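PDB 1L5A: amide synthase from Vibrio cholerae, which is a nonribosomal peptide synthetase condensation enzyme that probably forms an amide bond in the biosynthesis of vibriobactin. Local coordinates for residues L211-N216 with F400-L405; I232-A237 with S369-L374; E360-T365 with Q391-R396. All blocks are in the same frame, centred on the assembly; numbering follows the deposited sequence.

Contact 1 (L211-N216 with F400-L405); sequences LSYTLN and FFEQLL
Leu215 and Phe401 meet where edge strand 208-214 of a four-stranded mixed sheet gives way to helix 217-229, a strand-to-helix corner packed against the long helix 387-409, near the C-terminal end of the chain in the condensation fold. The contact illustrates how one aliphatic branch can seat a strand-to-helix connection on an aromatic ring. Leu215 CD2 comes over one face of Phe401 in a CH-pi contact, 3.9 Å from the ring centroid and 29° off the normal. It sits nearer the CD1 side, 3.5 Å from Phe401 CD1. Phe400 CD2 lies over the other face of that ring, displaced toward its rim.

Two less buried pairs lie beside this contact. The Tyr213 side chain stretches toward the helix because chi1 (168°) turns CG away from the backbone N, which brings OH to 3.8 Å from Glu402 OE2, too far for a hydrogen bond; the ring and the carboxylate are turned 68° apart. Asn216 fills the N-cap position of helix 217-229, where OD1 makes weak hydrogen bonds to the backbone N of Gln218 and of Leu219. The same OD1 lies 3.5 Å from Leu405 CD2, the two side chains meeting nearly at right angles. Around this corner, Phe401 also touches Leu219 of helix 217-229 and Leu376 of strand 374-381, while backbone bonding between Tyr213 and Leu376 ties the edge strand to its neighbour.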
loop_
_atom_site.group_PDB
_atom_site.type_symbol
_atom_site.label_atom_id
_atom_site.label_comp_id
_atom_site.label_asym_id
_atom_site.label_seq_id
_atom_site.Cartn_x
_atom_site.Cartn_y
_atom_site.Cartn_z
ATOM N N LEU A 211 7.039 30.309 -29.655
ATOM C CA LEU A 211 7.562 31.558 -29.124
ATOM C C LEU A 211 7.925 31.309 -27.670
ATOM O O LEU A 211 7.229 30.573 -26.972
ATOM C CB LEU A 211 6.506 32.650 -29.195
ATOM C CG LEU A 211 7.055 34.036 -29.496
ATOM C CD1 LEU A 211 7.486 34.071 -30.967
ATOM C CD2 LEU A 211 5.994 35.097 -29.209
ATOM N N SER A 212 9.013 31.924 -27.216
ATOM C CA SER A 212 9.466 31.750 -25.845
ATOM C C SER A 212 9.471 33.064 -25.096
ATOM O O SER A 212 9.945 34.077 -25.611
ATOM C CB SER A 212 10.876 31.159 -25.818
ATOM O OG SER A 212 10.926 29.910 -26.489
ATOM N N TYR A 213 8.933 33.036 -23.881
ATOM C CA TYR A 213 8.888 34.208 -23.025
ATOM C C TYR A 213 9.537 33.856 -21.695
ATOM O O TYR A 213 9.114 32.922 -21.017
ATOM C CB TYR A 213 7.449 34.657 -22.802
ATOM C CG TYR A 213 7.292 35.681 -21.691
ATOM C CD1 TYR A 213 7.958 36.910 -21.738
ATOM C CD2 TYR A 213 6.455 35.433 -20.603
ATOM C CE1 TYR A 213 7.787 37.864 -20.727
ATOM C CE2 TYR A 213 6.278 36.376 -19.591
ATOM C CZ TYR A 213 6.944 37.586 -19.658
ATOM O OH TYR A 213 6.749 38.514 -18.658
ATOM N N THR A 214 10.576 34.600 -21.331
ATOM C CA THR A 214 11.279 34.352 -20.079
ATOM C C THR A 214 10.585 35.081 -18.942
ATOM O O THR A 214 10.401 36.301 -18.984
ATOM C CB THR A 214 12.749 34.819 -20.148
ATOM O OG1 THR A 214 13.446 34.074 -21.159
ATOM C CG2 THR A 214 13.434 34.602 -18.812
ATOM N N LEU A 215 10.192 34.315 -17.929
ATOM C CA LEU A 215 9.513 34.871 -16.773
ATOM C C LEU A 215 10.445 35.723 -15.938
ATOM O O LEU A 215 11.598 35.364 -15.690
ATOM C CB LEU A 215 8.935 33.750 -15.911
ATOM C CG LEU A 215 7.871 32.919 -16.627
ATOM C CD1 LEU A 215 7.501 31.732 -15.772
ATOM C CD2 LEU A 215 6.648 33.779 -16.913
ATOM N N ASN A 216 9.928 36.867 -15.515
ATOM C CA ASN A 216 10.673 37.790 -14.689
ATOM C C ASN A 216 11.036 37.108 -13.368
ATOM O O ASN A 216 10.240 36.353 -12.800
ATOM C CB ASN A 216 9.816 39.033 -14.464
ATOM C CG ASN A 216 10.342 39.912 -13.370
ATOM O OD1 ASN A 216 9.951 39.777 -12.213
ATOM N ND2 ASN A 216 11.245 40.819 -13.722
ATOM N N PHE A 400 -0.529 37.764 -18.489
ATOM C CA PHE A 400 -1.128 37.134 -17.314
ATOM C C PHE A 400 -0.142 37.119 -16.154
ATOM O O PHE A 400 -0.519 37.393 -15.016
ATOM C CB PHE A 400 -1.551 35.696 -17.625
ATOM C CG PHE A 400 -2.089 34.949 -16.434
ATOM C CD1 PHE A 400 -3.434 35.030 -16.092
ATOM C CD2 PHE A 400 -1.237 34.178 -15.634
ATOM C CE1 PHE A 400 -3.931 34.360 -14.969
ATOM C CE2 PHE A 400 -1.719 33.505 -14.513
ATOM C CZ PHE A 400 -3.073 33.598 -14.178
ATOM N N PHE A 401 1.115 36.795 -16.441
ATOM C CA PHE A 401 2.130 36.748 -15.400
ATOM C C PHE A 401 2.531 38.150 -14.962
ATOM O O PHE A 401 2.865 38.376 -13.796
ATOM C CB PHE A 401 3.363 35.965 -15.878
ATOM C CG PHE A 401 3.142 34.483 -15.949
ATOM C CD1 PHE A 401 3.172 33.818 -17.169
ATOM C CD2 PHE A 401 2.858 33.756 -14.795
ATOM C CE1 PHE A 401 2.916 32.448 -17.245
ATOM C CE2 PHE A 401 2.601 32.386 -14.858
ATOM C CZ PHE A 401 2.628 31.730 -16.084
ATOM N N GLU A 402 2.494 39.095 -15.897
ATOM C CA GLU A 402 2.839 40.476 -15.587
ATOM C C GLU A 402 1.830 41.040 -14.587
ATOM O O GLU A 402 2.198 41.785 -13.676
ATOM C CB GLU A 402 2.845 41.312 -16.864
ATOM C CG GLU A 402 4.133 41.215 -17.662
ATOM C CD GLU A 402 3.998 41.825 -19.045
ATOM O OE1 GLU A 402 3.150 42.729 -19.211
ATOM O OE2 GLU A 402 4.742 41.406 -19.959
ATOM N N GLN A 403 0.562 40.672 -14.763
ATOM C CA GLN A 403 -0.507 41.113 -13.872
ATOM C C GLN A 403 -0.337 40.547 -12.478
ATOM O O GLN A 403 -0.247 41.287 -11.511
ATOM C CB GLN A 403 -1.868 40.658 -14.382
ATOM C CG GLN A 403 -2.553 41.590 -15.348
ATOM C CD GLN A 403 -3.939 41.087 -15.699
ATOM O OE1 GLN A 403 -4.684 40.641 -14.821
ATOM N NE2 GLN A 403 -4.297 41.159 -16.981
ATOM N N LEU A 404 -0.319 39.221 -12.388
ATOM C CA LEU A 404 -0.171 38.530 -11.115
ATOM C C LEU A 404 0.929 39.200 -10.313
ATOM O O LEU A 404 0.754 39.481 -9.128
ATOM C CB LEU A 404 0.187 37.055 -11.340
ATOM C CG LEU A 404 -0.275 36.007 -10.314
ATOM C CD1 LEU A 404 0.361 34.681 -10.663
ATOM C CD2 LEU A 404 0.107 36.396 -8.907
ATOM N N LEU A 405 2.066 39.463 -10.953
ATOM C CA LEU A 405 3.166 40.104 -10.241
ATOM C C LEU A 405 2.770 41.497 -9.759
ATOM O O LEU A 405 3.253 41.966 -8.727
ATOM C CB LEU A 405 4.404 40.214 -11.127
ATOM C CG LEU A 405 5.568 40.897 -10.404
ATOM C CD1 LEU A 405 5.875 40.164 -9.102
ATOM C CD2 LEU A 405 6.783 40.917 -11.311
#

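Contact 2 (I232-A237 with S369-L374); sequences IGWPDA and SPQHEL
Pro370 lies across the face of Trp234, and the tryptophan side chain can be followed outward as an example of an indole covered by a proline. At its root, CB is 4.2 Å from Pro370 CG. Chi1 of 59° tucks CG in between the two backbone branches, and Trp234 CG then comes 3.7 Å from Pro370 CG. Farther out the proline's CD takes over: it stands over the centre of the six-membered ring, 3.3 Å from the centroid and 13° off the normal, a CH-pi contact over the face. Pro235 CD covers the opposite face, nearer the rim. NE1 is 4.4 Å from Gln371 OE1, too long for a hydrogen bond. At the far end, Trp234 CZ2 reaches 3.9 Å from Ser369 CA, and CZ3 is 4.0 Å from Leu374 CD1.

The partner segment links strands 362-368 and 374-381 through a type I beta turn, Ser369 to His372, with His372 and Glu373 forming a classic beta bulge opposite Ser369. Trp234, in the first turn of helix 234-249, thus packs on this connection, while Leu223 of helix 217-229 touches both Trp234 and Pro370, and Ile336 of strand 333-337 meets Trp234.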
loop_
_atom_site.group_PDB
_atom_site.type_symbol
_atom_site.label_atom_id
_atom_site.label_comp_id
_atom_site.label_asym_id
_atom_site.label_seq_id
_atom_site.Cartn_x
_atom_site.Cartn_y
_atom_site.Cartn_z
ATOM N N ILE A 232 2.165 22.846 -2.160
ATOM C CA ILE A 232 2.293 22.210 -3.465
ATOM C C ILE A 232 3.621 22.661 -4.059
ATOM O O ILE A 232 4.159 23.695 -3.658
ATOM C CB ILE A 232 1.145 22.602 -4.442
ATOM C CG1 ILE A 232 1.097 24.118 -4.628
ATOM C CG2 ILE A 232 -0.194 22.059 -3.937
ATOM C CD1 ILE A 232 0.027 24.562 -5.609
ATOM N N GLY A 233 4.163 21.876 -4.985
ATOM C CA GLY A 233 5.417 22.255 -5.612
ATOM C C GLY A 233 5.132 23.262 -6.722
ATOM O O GLY A 233 3.991 23.356 -7.189
ATOM N N TRP A 234 6.143 24.011 -7.159
ATOM C CA TRP A 234 5.899 24.983 -8.212
ATOM C C TRP A 234 5.364 24.387 -9.509
ATOM O O TRP A 234 4.555 25.017 -10.187
ATOM C CB TRP A 234 7.137 25.836 -8.489
ATOM C CG TRP A 234 8.333 25.108 -8.896
ATOM C CD1 TRP A 234 9.292 24.598 -8.084
ATOM C CD2 TRP A 234 8.758 24.864 -10.234
ATOM N NE1 TRP A 234 10.303 24.058 -8.830
ATOM C CE2 TRP A 234 10.004 24.206 -10.158
ATOM C CE3 TRP A 234 8.209 25.141 -11.495
ATOM C CZ2 TRP A 234 10.720 23.820 -11.295
ATOM C CZ3 TRP A 234 8.915 24.763 -12.627
ATOM C CH2 TRP A 234 10.163 24.107 -12.519
ATOM N N PRO A 235 5.812 23.176 -9.884
ATOM C CA PRO A 235 5.262 22.629 -11.130
ATOM C C PRO A 235 3.719 22.520 -11.043
ATOM O O PRO A 235 3.002 23.039 -11.898
ATOM C CB PRO A 235 5.944 21.267 -11.238
ATOM C CG PRO A 235 7.293 21.531 -10.610
ATOM C CD PRO A 235 6.929 22.348 -9.389
ATOM N N ASP A 236 3.220 21.852 -10.007
ATOM C CA ASP A 236 1.779 21.709 -9.815
ATOM C C ASP A 236 1.120 23.080 -9.701
ATOM O O ASP A 236 -0.046 23.247 -10.074
ATOM C CB ASP A 236 1.469 20.930 -8.532
ATOM C CG ASP A 236 1.431 19.428 -8.741
ATOM O OD1 ASP A 236 1.546 18.968 -9.901
ATOM O OD2 ASP A 236 1.267 18.705 -7.729
ATOM N N ALA A 237 1.866 24.050 -9.170
ATOM C CA ALA A 237 1.348 25.406 -8.997
ATOM C C ALA A 237 1.129 26.071 -10.351
ATOM O O ALA A 237 0.105 26.726 -10.561
ATOM C CB ALA A 237 2.311 26.243 -8.152
ATOM N N SER A 369 13.591 26.584 -13.924
ATOM C CA SER A 369 13.244 26.546 -12.516
ATOM C C SER A 369 13.178 27.942 -11.916
ATOM O O SER A 369 14.031 28.788 -12.182
ATOM C CB SER A 369 14.290 25.719 -11.772
ATOM O OG SER A 369 14.140 25.852 -10.374
ATOM N N PRO A 370 12.159 28.200 -11.084
ATOM C CA PRO A 370 12.038 29.526 -10.468
ATOM C C PRO A 370 13.295 29.918 -9.679
ATOM O O PRO A 370 13.505 31.092 -9.366
ATOM C CB PRO A 370 10.789 29.392 -9.593
ATOM C CG PRO A 370 10.670 27.908 -9.356
ATOM C CD PRO A 370 11.066 27.311 -10.664
ATOM N N GLN A 371 14.126 28.930 -9.366
ATOM C CA GLN A 371 15.359 29.177 -8.635
ATOM C C GLN A 371 16.403 29.819 -9.549
ATOM O O GLN A 371 17.370 30.435 -9.083
ATOM C CB GLN A 371 15.924 27.872 -8.065
ATOM C CG GLN A 371 15.347 27.441 -6.728
ATOM C CD GLN A 371 14.146 26.538 -6.864
ATOM O OE1 GLN A 371 14.217 25.485 -7.491
ATOM N NE2 GLN A 371 13.034 26.939 -6.264
ATOM N N HIS A 372 16.211 29.669 -10.854
ATOM C CA HIS A 372 17.140 30.239 -11.819
ATOM C C HIS A 372 16.359 30.956 -12.910
ATOM O O HIS A 372 15.700 31.963 -12.655
ATOM C CB HIS A 372 18.007 29.129 -12.415
ATOM C CG HIS A 372 18.813 28.387 -11.395
ATOM N ND1 HIS A 372 19.676 29.023 -10.525
ATOM C CD2 HIS A 372 18.876 27.069 -11.091
ATOM C CE1 HIS A 372 20.233 28.127 -9.729
ATOM N NE2 HIS A 372 19.764 26.933 -10.051
ATOM N N GLU A 373 16.446 30.444 -14.129
ATOM C CA GLU A 373 15.709 31.030 -15.229
ATOM C C GLU A 373 14.585 30.065 -15.572
ATOM O O GLU A 373 14.796 28.854 -15.663
ATOM C CB GLU A 373 16.616 31.245 -16.439
ATOM C CG GLU A 373 15.900 31.843 -17.636
ATOM C CD GLU A 373 16.825 32.079 -18.812
ATOM O OE1 GLU A 373 17.706 31.226 -19.054
ATOM O OE2 GLU A 373 16.660 33.110 -19.503
ATOM N N LEU A 374 13.386 30.610 -15.734
ATOM C CA LEU A 374 12.218 29.816 -16.073
ATOM C C LEU A 374 11.562 30.421 -17.301
ATOM O O LEU A 374 11.090 31.561 -17.263
ATOM C CB LEU A 374 11.224 29.826 -14.917
ATOM C CG LEU A 374 9.946 29.029 -15.143
ATOM C CD1 LEU A 374 10.271 27.541 -15.182
ATOM C CD2 LEU A 374 8.969 29.341 -14.031
#

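Contact 3 (E360-T365 with Q391-R396); sequences EGINFT and QSHCER
The CG1 branch of Ile362 runs straight (chi1 -172°), which carries CD1 to the imidazole of His393. Phe364, two residues along the same strand, places its ring beside its own backbone N (chi1 -61°) and swings the far end toward the same imidazole. This is helix-on-sheet packing in the condensation fold: Ile362 of strand 362-368 points at helix 387-409, Phe364 brings only the end of its ring there, and one histidine of the helix receives both.

The aromatic pair is T-shaped. The edge of Phe364 is directed at the face of His393, with centroids 5.1 Å apart and planes at 73°. CZ leads the approach and stands over the middle of the imidazole, 3.7 Å from His393 ND1. His393 is buried, yet both of its nitrogens have partners: ND1 is hydrogen-bonded with Tyr245 OH and NE2 with Glu250 OE1. These two bonds probably fix the rotation of the imidazole, whose face then meets the phenyl edge, and the carboxylate of Glu250 may favour a protonated ring. Phe364 in turn makes an edge-to-face pair with Phe397, one helical turn beyond the histidine, and both Ile362 and Phe364 touch Ile378 of strand 374-381. Ile362 CD1 comes obliquely to the CG-CD2 bond of the imidazole, 3.2 Å from His393 CD2.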
loop_
_atom_site.group_PDB
_atom_site.type_symbol
_atom_site.label_atom_id
_atom_site.label_comp_id
_atom_site.label_asym_id
_atom_site.label_seq_id
_atom_site.Cartn_x
_atom_site.Cartn_y
_atom_site.Cartn_z
ATOM N N GLU A 360 0.671 18.594 -31.397
ATOM C CA GLU A 360 -0.735 18.484 -31.742
ATOM C C GLU A 360 -1.488 19.479 -30.859
ATOM O O GLU A 360 -1.268 19.527 -29.656
ATOM C CB GLU A 360 -1.213 17.054 -31.505
ATOM C CG GLU A 360 -2.340 16.607 -32.419
ATOM C CD GLU A 360 -2.591 15.098 -32.353
ATOM O OE1 GLU A 360 -1.624 14.324 -32.563
ATOM O OE2 GLU A 360 -3.753 14.689 -32.095
ATOM N N GLY A 361 -2.357 20.287 -31.458
ATOM C CA GLY A 361 -3.089 21.273 -30.686
ATOM C C GLY A 361 -2.162 22.377 -30.207
ATOM O O GLY A 361 -1.209 22.732 -30.892
ATOM N N ILE A 362 -2.450 22.959 -29.052
ATOM C CA ILE A 362 -1.582 23.988 -28.521
ATOM C C ILE A 362 -0.939 23.420 -27.250
ATOM O O ILE A 362 -1.558 22.657 -26.506
ATOM C CB ILE A 362 -2.351 25.269 -28.203
ATOM C CG1 ILE A 362 -1.354 26.382 -27.844
ATOM C CG2 ILE A 362 -3.330 25.017 -27.073
ATOM C CD1 ILE A 362 -1.972 27.715 -27.568
ATOM N N ASN A 363 0.312 23.790 -27.017
ATOM C CA ASN A 363 1.083 23.285 -25.886
ATOM C C ASN A 363 1.764 24.420 -25.095
ATOM O O ASN A 363 2.382 25.321 -25.677
ATOM C CB ASN A 363 2.135 22.329 -26.445
ATOM C CG ASN A 363 2.844 21.525 -25.379
ATOM O OD1 ASN A 363 2.553 20.337 -25.187
ATOM N ND2 ASN A 363 3.791 22.156 -24.683
ATOM N N PHE A 364 1.624 24.394 -23.773
ATOM C CA PHE A 364 2.268 25.388 -22.930
ATOM C C PHE A 364 3.370 24.636 -22.213
ATOM O O PHE A 364 3.113 23.636 -21.546
ATOM C CB PHE A 364 1.282 25.992 -21.922
ATOM C CG PHE A 364 0.133 26.691 -22.572
ATOM C CD1 PHE A 364 -1.134 26.115 -22.584
ATOM C CD2 PHE A 364 0.337 27.879 -23.261
ATOM C CE1 PHE A 364 -2.185 26.706 -23.286
ATOM C CE2 PHE A 364 -0.706 28.479 -23.965
ATOM C CZ PHE A 364 -1.969 27.890 -23.982
ATOM N N THR A 365 4.600 25.096 -22.370
ATOM C CA THR A 365 5.713 24.426 -21.733
ATOM C C THR A 365 6.550 25.345 -20.863
ATOM O O THR A 365 6.842 26.484 -21.214
ATOM C CB THR A 365 6.599 23.755 -22.771
ATOM O OG1 THR A 365 6.011 22.504 -23.142
ATOM C CG2 THR A 365 7.992 23.521 -22.217
ATOM N N GLN A 391 -1.678 33.013 -31.722
ATOM C CA GLN A 391 -1.201 34.401 -31.684
ATOM C C GLN A 391 -1.636 35.020 -30.357
ATOM O O GLN A 391 -0.828 35.538 -29.582
ATOM C CB GLN A 391 -1.834 35.246 -32.800
ATOM C CG GLN A 391 -1.536 34.842 -34.238
ATOM C CD GLN A 391 -0.240 35.429 -34.775
ATOM O OE1 GLN A 391 0.129 35.174 -35.919
ATOM N NE2 GLN A 391 0.456 36.217 -33.949
ATOM N N SER A 392 -2.939 34.963 -30.118
ATOM C CA SER A 392 -3.544 35.509 -28.921
ATOM C C SER A 392 -2.869 35.017 -27.628
ATOM O O SER A 392 -2.585 35.823 -26.729
ATOM C CB SER A 392 -5.041 35.162 -28.922
ATOM O OG SER A 392 -5.724 35.803 -27.864
ATOM N N HIS A 393 -2.612 33.707 -27.538
ATOM C CA HIS A 393 -1.983 33.143 -26.342
ATOM C C HIS A 393 -0.598 33.723 -26.144
ATOM O O HIS A 393 -0.219 34.055 -25.015
ATOM C CB HIS A 393 -1.899 31.604 -26.400
ATOM C CG HIS A 393 -3.190 30.908 -26.082
ATOM N ND1 HIS A 393 -3.796 30.989 -24.846
ATOM C CD2 HIS A 393 -3.989 30.112 -26.838
ATOM C CE1 HIS A 393 -4.909 30.272 -24.853
ATOM N NE2 HIS A 393 -5.048 29.729 -26.050
ATOM N N CYS A 394 0.158 33.871 -27.229
ATOM C CA CYS A 394 1.506 34.414 -27.092
ATOM C C CYS A 394 1.534 35.834 -26.552
ATOM O O CYS A 394 2.557 36.294 -26.059
ATOM C CB CYS A 394 2.245 34.364 -28.416
ATOM S SG CYS A 394 2.734 32.717 -28.877
ATOM N N GLU A 395 0.417 36.539 -26.643
ATOM C CA GLU A 395 0.386 37.897 -26.132
ATOM C C GLU A 395 -0.292 37.922 -24.760
ATOM O O GLU A 395 0.140 38.647 -23.864
ATOM C CB GLU A 395 -0.349 38.831 -27.122
ATOM N N ARG A 396 -1.329 37.105 -24.589
ATOM C CA ARG A 396 -2.063 37.088 -23.332
ATOM C C ARG A 396 -1.408 36.323 -22.164
ATOM O O ARG A 396 -1.415 36.805 -21.027
ATOM C CB ARG A 396 -3.498 36.575 -23.579
#

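From the N terminus, residues 211-216 come first and pair with 400-405 in contact 1, the longest of the three loops in sequence. Within that span, contact 2 joins 232-237 to 369-374 and contact 3 joins 360-365 to 391-396. These two inner loops cross, since 360-365 precedes 369-374 and 391-396 follows it. Contacts 1 and 3 bring different turns of helix 387-409 to the same sheet, whereas contact 2 brings the start of helix 234-249 to the connection between two of its strands. Direct touches join them: Leu215 N probably donates to Leu374 O (3.0 Å) between contacts 1 and 2, and Leu211 CB packs on Cys394 SG between contacts 1 and 3.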